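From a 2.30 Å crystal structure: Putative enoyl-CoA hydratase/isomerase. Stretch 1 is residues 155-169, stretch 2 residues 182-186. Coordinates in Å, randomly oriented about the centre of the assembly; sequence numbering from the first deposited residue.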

# COMPACT_ATOMS: atom_id res chain seq x y z
N SER B 155 1.86 -4.78 10.33
CA SER B 155 0.66 -3.97 10.44
C SER B 155 0.92 -2.47 10.25
O SER B 155 0.13 -1.78 9.63
CB SER B 155 -0.04 -4.22 11.78
OG SER B 155 0.80 -3.86 12.87
N LEU B 156 2.05 -1.96 10.75
CA LEU B 156 2.30 -0.54 10.61
C LEU B 156 2.50 -0.13 9.14
O LEU B 156 1.84 0.79 8.67
CB LEU B 156 3.45 -0.06 11.51
CG LEU B 156 3.68 1.46 11.55
CD1 LEU B 156 2.47 2.21 12.12
CD2 LEU B 156 4.92 1.79 12.36
N PRO B 157 3.41 -0.79 8.40
CA PRO B 157 3.54 -0.34 7.00
C PRO B 157 2.30 -0.60 6.15
O PRO B 157 2.04 0.16 5.21
CB PRO B 157 4.75 -1.12 6.47
CG PRO B 157 4.99 -2.21 7.46
CD PRO B 157 4.50 -1.70 8.77
N ARG B 158 1.57 -1.67 6.46
CA ARG B 158 0.34 -1.99 5.74
C ARG B 158 -0.73 -0.90 5.92
O ARG B 158 -1.53 -0.70 5.03
CB ARG B 158 -0.21 -3.37 6.16
CG ARG B 158 0.59 -4.51 5.55
CD ARG B 158 0.08 -5.88 6.01
NE ARG B 158 1.11 -6.92 5.86
CZ ARG B 158 0.96 -8.18 6.25
NH1 ARG B 158 -0.18 -8.57 6.81
NH2 ARG B 158 1.96 -9.06 6.08
N LEU B 159 -0.71 -0.21 7.07
CA LEU B 159 -1.66 0.88 7.34
C LEU B 159 -1.20 2.24 6.80
O LEU B 159 -1.98 2.95 6.20
CB LEU B 159 -1.93 1.03 8.84
CG LEU B 159 -2.69 -0.07 9.58
CD1 LEU B 159 -3.12 0.46 10.95
CD2 LEU B 159 -3.92 -0.54 8.82
N ILE B 160 0.07 2.61 7.03
CA ILE B 160 0.53 3.95 6.67
C ILE B 160 1.57 4.00 5.55
O ILE B 160 2.04 5.08 5.19
CB ILE B 160 1.06 4.73 7.91
CG1 ILE B 160 2.33 4.09 8.48
CG2 ILE B 160 -0.00 4.84 8.99
CD1 ILE B 160 2.97 4.92 9.57
N GLY B 161 1.92 2.84 5.00
CA GLY B 161 2.90 2.78 3.92
C GLY B 161 4.31 2.61 4.44
O GLY B 161 4.60 2.86 5.62
N ALA B 162 5.21 2.20 3.54
CA ALA B 162 6.57 1.82 3.90
C ALA B 162 7.44 3.02 4.33
O ALA B 162 8.27 2.89 5.23
CB ALA B 162 7.22 1.08 2.75
N SER B 163 7.26 4.17 3.69
CA SER B 163 8.05 5.35 4.04
C SER B 163 7.82 5.79 5.48
O SER B 163 8.76 5.90 6.27
CB SER B 163 7.75 6.54 3.10
OG SER B 163 8.50 6.40 1.91
N ARG B 164 6.56 6.04 5.81
CA ARG B 164 6.22 6.55 7.14
C ARG B 164 6.51 5.53 8.25
O ARG B 164 7.01 5.88 9.31
CB ARG B 164 4.77 7.04 7.17
CG ARG B 164 4.64 8.34 6.41
CD ARG B 164 3.26 8.65 5.88
NE ARG B 164 3.36 9.76 4.93
CZ ARG B 164 2.34 10.26 4.23
NH1 ARG B 164 1.12 9.78 4.37
NH2 ARG B 164 2.57 11.26 3.39
N ALA B 165 6.22 4.26 7.98
CA ALA B 165 6.50 3.20 8.93
C ALA B 165 8.01 3.08 9.19
O ALA B 165 8.43 2.88 10.33
CB ALA B 165 5.93 1.88 8.45
N THR B 166 8.81 3.22 8.14
CA THR B 166 10.27 3.17 8.27
C THR B 166 10.81 4.35 9.10
O THR B 166 11.69 4.16 9.94
CB THR B 166 10.97 3.07 6.89
OG1 THR B 166 10.62 1.82 6.28
CG2 THR B 166 12.49 3.11 7.01
N ALA B 167 10.28 5.54 8.90
CA ALA B 167 10.68 6.67 9.72
C ALA B 167 10.28 6.46 11.17
O ALA B 167 11.09 6.69 12.07
CB ALA B 167 10.10 7.98 9.19
N MET B 168 9.06 6.00 11.42
CA MET B 168 8.61 5.75 12.79
C MET B 168 9.53 4.78 13.50
O MET B 168 9.94 5.03 14.63
CB MET B 168 7.16 5.26 12.84
CG MET B 168 6.13 6.35 12.57
SD MET B 168 4.42 5.87 12.87
CE MET B 168 4.45 5.65 14.65
N PHE B 169 9.87 3.67 12.85
CA PHE B 169 10.72 2.65 13.45
C PHE B 169 12.16 3.13 13.62
O PHE B 169 12.73 2.97 14.70
CB PHE B 169 10.72 1.35 12.64
CG PHE B 169 9.64 0.37 13.03
CD1 PHE B 169 9.68 -0.27 14.26
CD2 PHE B 169 8.61 0.06 12.16
CE1 PHE B 169 8.71 -1.18 14.62
CE2 PHE B 169 7.63 -0.84 12.51
CZ PHE B 169 7.68 -1.47 13.75
N THR B 182 -4.61 11.83 9.08
CA THR B 182 -4.18 12.10 7.71
C THR B 182 -3.46 10.89 7.10
O THR B 182 -3.68 10.56 5.94
CB THR B 182 -3.27 13.34 7.63
OG1 THR B 182 -3.90 14.44 8.30
CG2 THR B 182 -3.00 13.72 6.18
N TRP B 183 -2.60 10.24 7.89
CA TRP B 183 -1.81 9.09 7.42
C TRP B 183 -2.61 7.79 7.23
O TRP B 183 -2.13 6.84 6.61
CB TRP B 183 -0.66 8.81 8.37
CG TRP B 183 0.45 9.79 8.32
CD1 TRP B 183 0.47 11.00 7.66
CD2 TRP B 183 1.72 9.68 8.98
NE1 TRP B 183 1.68 11.63 7.85
CE2 TRP B 183 2.46 10.84 8.66
CE3 TRP B 183 2.30 8.71 9.79
CZ2 TRP B 183 3.76 11.06 9.14
CZ3 TRP B 183 3.59 8.92 10.27
CH2 TRP B 183 4.30 10.09 9.94
N GLY B 184 -3.82 7.75 7.79
CA GLY B 184 -4.69 6.56 7.73
C GLY B 184 -4.42 5.53 8.82
O GLY B 184 -4.83 4.38 8.69
N LEU B 185 -3.72 5.95 9.87
CA LEU B 185 -3.46 5.09 11.02
C LEU B 185 -4.73 4.87 11.84
O LEU B 185 -4.88 3.84 12.49
CB LEU B 185 -2.38 5.69 11.91
CG LEU B 185 -1.86 4.77 13.03
CD1 LEU B 185 -1.04 3.62 12.45
CD2 LEU B 185 -1.03 5.54 14.04
N VAL B 186 -5.63 5.86 11.83
CA VAL B 186 -6.92 5.73 12.50
C VAL B 186 -8.02 6.23 11.56
O VAL B 186 -7.74 7.02 10.65
CB VAL B 186 -6.97 6.52 13.84
CG1 VAL B 186 -5.92 5.98 14.80
CG2 VAL B 186 -6.79 8.02 13.63
O HOH W 1 0.26 7.19 5.22

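Stretch 1 is two helical segments joined at Gly 161; stretch 2 is the end of another helix and the turn that follows it. The first helix of stretch 1 runs through Ile 160 and is kinked at Pro 157, whose ring nitrogen carries no hydrogen to give to the turn before. Gly 161 takes a positive phi (91°), closes the first helix with a bond from its N to Pro 157 O (2.7 Å), and occupies the N-cap position of the second, where Ala 165 N bonds to Gly 161 O at 3.2 Å. At these backbone angles a CB would be jammed against the carbonyl oxygen of Ile 160, so the bend calls for glycine. Within the second helix, Thr 166 OG1 donates to Ala 162 O (2.8 Å), satisfying its hydroxyl on a carbonyl one turn back.

In stretch 2, Gly 184 leaves the helix with positive phi in a Schellman motif. The two backbones come close here, with CA atoms 5.7 Å apart between Ile 160 and Trp 183 and 5.9 Å between Leu 159 and Leu 185. An ideal CB on Gly 184 would lie 3.9 Å from Leu 159 O, which is no clash; its positive phi by itself favours glycine.

No direct hydrogen bond joins the stretches, and water 1 provides a polar bridge instead. It donates to Ile 160 O and to Trp 183 O, each at 2.8 Å from the water oxygen, and accepts from Arg 164 NH1 at 2.9 Å. Two carbonyls, which cannot bond to each other, are thus tied together through one molecule that also holds the arginine.

Trp 183 gives up the largest area to the contact, and three side chains of stretch 1 meet its indole. Arg 164, extended beyond an m chi1, lays its guanidinium flat on the ring, with planes at 17° and centres 4.2 Å apart. Its CZ sits over the face of the five-membered ring, 4.2 Å from the Trp 183 centroid, placing the delocalised positive charge against the pi cloud. Arg 164 CD adds a CH-pi contact, 3.6 Å from the same Trp 183 centroid and only 13° off the normal. Met 168 approaches differently: its SD lies at the edge of the six-membered ring, near the ring plane, 4.1 Å from Trp 183 CZ3. Ile 160 CD1 meets the indole obliquely, 3.9 Å from Trp 183 CE3.

The remaining packing is aliphatic and centres on Leu 185. Its CA-to-CB bond points sideways, but the end of the side chain comes nearer to stretch 1, where CD1 meets three residues: Leu 156 CD1 at 3.8 Å, Ile 160 CG2 at 3.8 Å and Leu 159 CD1 at 4.1 Å. These are van der Waals distances between apolar groups. Ile 160 links this cluster to the indole: its CG2 packs on Leu 185 CD1 and also lies 3.8 Å from Trp 183 O, and its CD1 reaches the ring. Altogether the stretches bury 436 Å², both sides summed.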